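Local structure of CPXV018 protein (Cowpox virus, 4PDC) at residues W128-G131 against E132-I135. The protein probably acts as a viral MHC class I-like decoy that binds the NKG2D receptor of natural killer and T cells, blunting their recognition of infected cells. The protein carries 2 engineered substitutions. Residues are numbered along the deposited sequence; the frame is centred on the assembly and turned at random.
Sequences WFDG and EDCI
Asp130 and Asp133 form a capping box at the start of helix 131-146. Asp130 is the N-cap: its OD1 accepts from Asp133 N (2.8 Å, N-H...O 162°), a bond that runs nearly along the C-O axis. With chi1 at 61°, CG sits between the backbone N and the carbonyl carbon, which brings OD1 round to the Asp133 amide at the helix start. In return Asp130 N donates to Asp133 OD2 (2.9 Å), reaching it from above the carboxylate plane. The side chains cross at about a right angle, yet their carboxylate planes are only 19° apart, and Asp130 OD1 comes within 3.1 Å of Asp133 OD2. This like-charge approach is probably eased by the amide donors and by a basic side chain from a chain of another protein, which pairs with Asp133 OD2. A second such chain hydrogen-bonds Glu132 OE1 through a polar side chain and Asp133 OD1 through an aromatic one.

Two waters extend the cap: both donate to Asp130 OD2, one also to Asp133 OD1 and the other to Glu132 OE1. Backbone bonds from Cys134 N to Asp130 O and from Ile135 N to Gly131 O, each 3.1 Å, start the helix.

Beneath the polar cap, Phe129 CZ packs against Cys134 CB (3.6 Å) and CD1 against Asp133 CB (3.6 Å). The Cys134 sulfur lies obliquely, 5.3 Å from the ring centroid.

The turn bridges the break between helices 113-126 and 131-146, consistent with an MHC-like platform of helices over a sheet. Phe129 also meets Phe6 and His137, while Cys134 is disulfide-bonded to Cys84 of strand 75-87, and Ile135 packs on that strand and on strand 90-99.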
loop_
_atom_site.group_PDB
_atom_site.type_symbol
_atom_site.label_atom_id
_atom_site.label_comp_id
_atom_site.label_asym_id
_atom_site.label_seq_id
_atom_site.Cartn_x
_atom_site.Cartn_y
_atom_site.Cartn_z
ATOM N N TRP E 128 -1.726 1.739 4.187
ATOM C CA TRP E 128 -2.243 0.537 3.528
ATOM C C TRP E 128 -3.478 0.828 2.672
ATOM O O TRP E 128 -4.061 -0.086 2.089
ATOM C CB TRP E 128 -2.584 -0.527 4.573
ATOM C CG TRP E 128 -1.378 -1.077 5.271
ATOM C CD1 TRP E 128 -0.949 -0.775 6.528
ATOM C CD2 TRP E 128 -0.441 -2.017 4.740
ATOM N NE1 TRP E 128 0.198 -1.474 6.816
ATOM C CE2 TRP E 128 0.530 -2.247 5.735
ATOM C CE3 TRP E 128 -0.331 -2.695 3.521
ATOM C CZ2 TRP E 128 1.597 -3.119 5.548
ATOM C CZ3 TRP E 128 0.728 -3.562 3.339
ATOM C CH2 TRP E 128 1.680 -3.766 4.347
ATOM N N PHE E 129 -3.858 2.100 2.588
ATOM C CA PHE E 129 -5.126 2.500 1.977
ATOM C C PHE E 129 -4.981 3.796 1.177
ATOM O O PHE E 129 -5.250 4.880 1.690
ATOM C CB PHE E 129 -6.190 2.660 3.071
ATOM C CG PHE E 129 -7.575 2.924 2.553
ATOM C CD1 PHE E 129 -8.239 1.977 1.791
ATOM C CD2 PHE E 129 -8.228 4.107 2.857
ATOM C CE1 PHE E 129 -9.520 2.214 1.322
ATOM C CE2 PHE E 129 -9.508 4.351 2.391
ATOM C CZ PHE E 129 -10.155 3.402 1.623
ATOM N N ASP E 130 -4.559 3.682 -0.082
ATOM C CA ASP E 130 -4.352 4.862 -0.920
ATOM C C ASP E 130 -5.627 5.231 -1.677
ATOM O O ASP E 130 -6.675 4.611 -1.492
ATOM C CB ASP E 130 -3.185 4.640 -1.896
ATOM C CG ASP E 130 -3.408 3.467 -2.853
ATOM O OD1 ASP E 130 -4.566 3.176 -3.224
ATOM O OD2 ASP E 130 -2.398 2.847 -3.257
ATOM N N GLY E 131 -5.532 6.246 -2.529
ATOM C CA GLY E 131 -6.690 6.739 -3.252
ATOM C C GLY E 131 -7.324 5.691 -4.150
ATOM O O GLY E 131 -8.550 5.572 -4.215
ATOM N N GLU E 132 -6.489 4.930 -4.850
ATOM C CA GLU E 132 -6.984 3.886 -5.733
ATOM C C GLU E 132 -7.747 2.826 -4.940
ATOM O O GLU E 132 -8.772 2.323 -5.398
ATOM C CB GLU E 132 -5.833 3.252 -6.511
ATOM C CG GLU E 132 -6.291 2.357 -7.648
ATOM C CD GLU E 132 -5.147 1.871 -8.515
ATOM O OE1 GLU E 132 -3.972 2.072 -8.131
ATOM O OE2 GLU E 132 -5.428 1.292 -9.587
ATOM N N ASP E 133 -7.248 2.496 -3.751
ATOM C CA ASP E 133 -7.946 1.575 -2.859
ATOM C C ASP E 133 -9.330 2.109 -2.490
ATOM O O ASP E 133 -10.312 1.369 -2.508
ATOM C CB ASP E 133 -7.135 1.328 -1.581
ATOM C CG ASP E 133 -5.783 0.696 -1.854
ATOM O OD1 ASP E 133 -5.654 -0.045 -2.853
ATOM O OD2 ASP E 133 -4.846 0.936 -1.056
ATOM N N CYS E 134 -9.400 3.393 -2.154
ATOM C CA CYS E 134 -10.657 4.009 -1.748
ATOM C C CYS E 134 -11.696 3.912 -2.860
ATOM O O CYS E 134 -12.868 3.643 -2.602
ATOM C CB CYS E 134 -10.433 5.473 -1.356
ATOM S SG CYS E 134 -11.931 6.357 -0.856
ATOM N N ILE E 135 -11.257 4.114 -4.098
ATOM C CA ILE E 135 -12.150 4.033 -5.250
ATOM C C ILE E 135 -12.630 2.598 -5.459
ATOM O O ILE E 135 -13.798 2.361 -5.766
ATOM C CB ILE E 135 -11.454 4.535 -6.540
ATOM C CG1 ILE E 135 -11.102 6.024 -6.422
ATOM C CG2 ILE E 135 -12.326 4.278 -7.774
ATOM C CD1 ILE E 135 -12.296 6.962 -6.439
HETATM O O HOH W 1 -2.968 0.162 -3.748
HETATM O O HOH W 2 -2.323 2.921 -6.018
#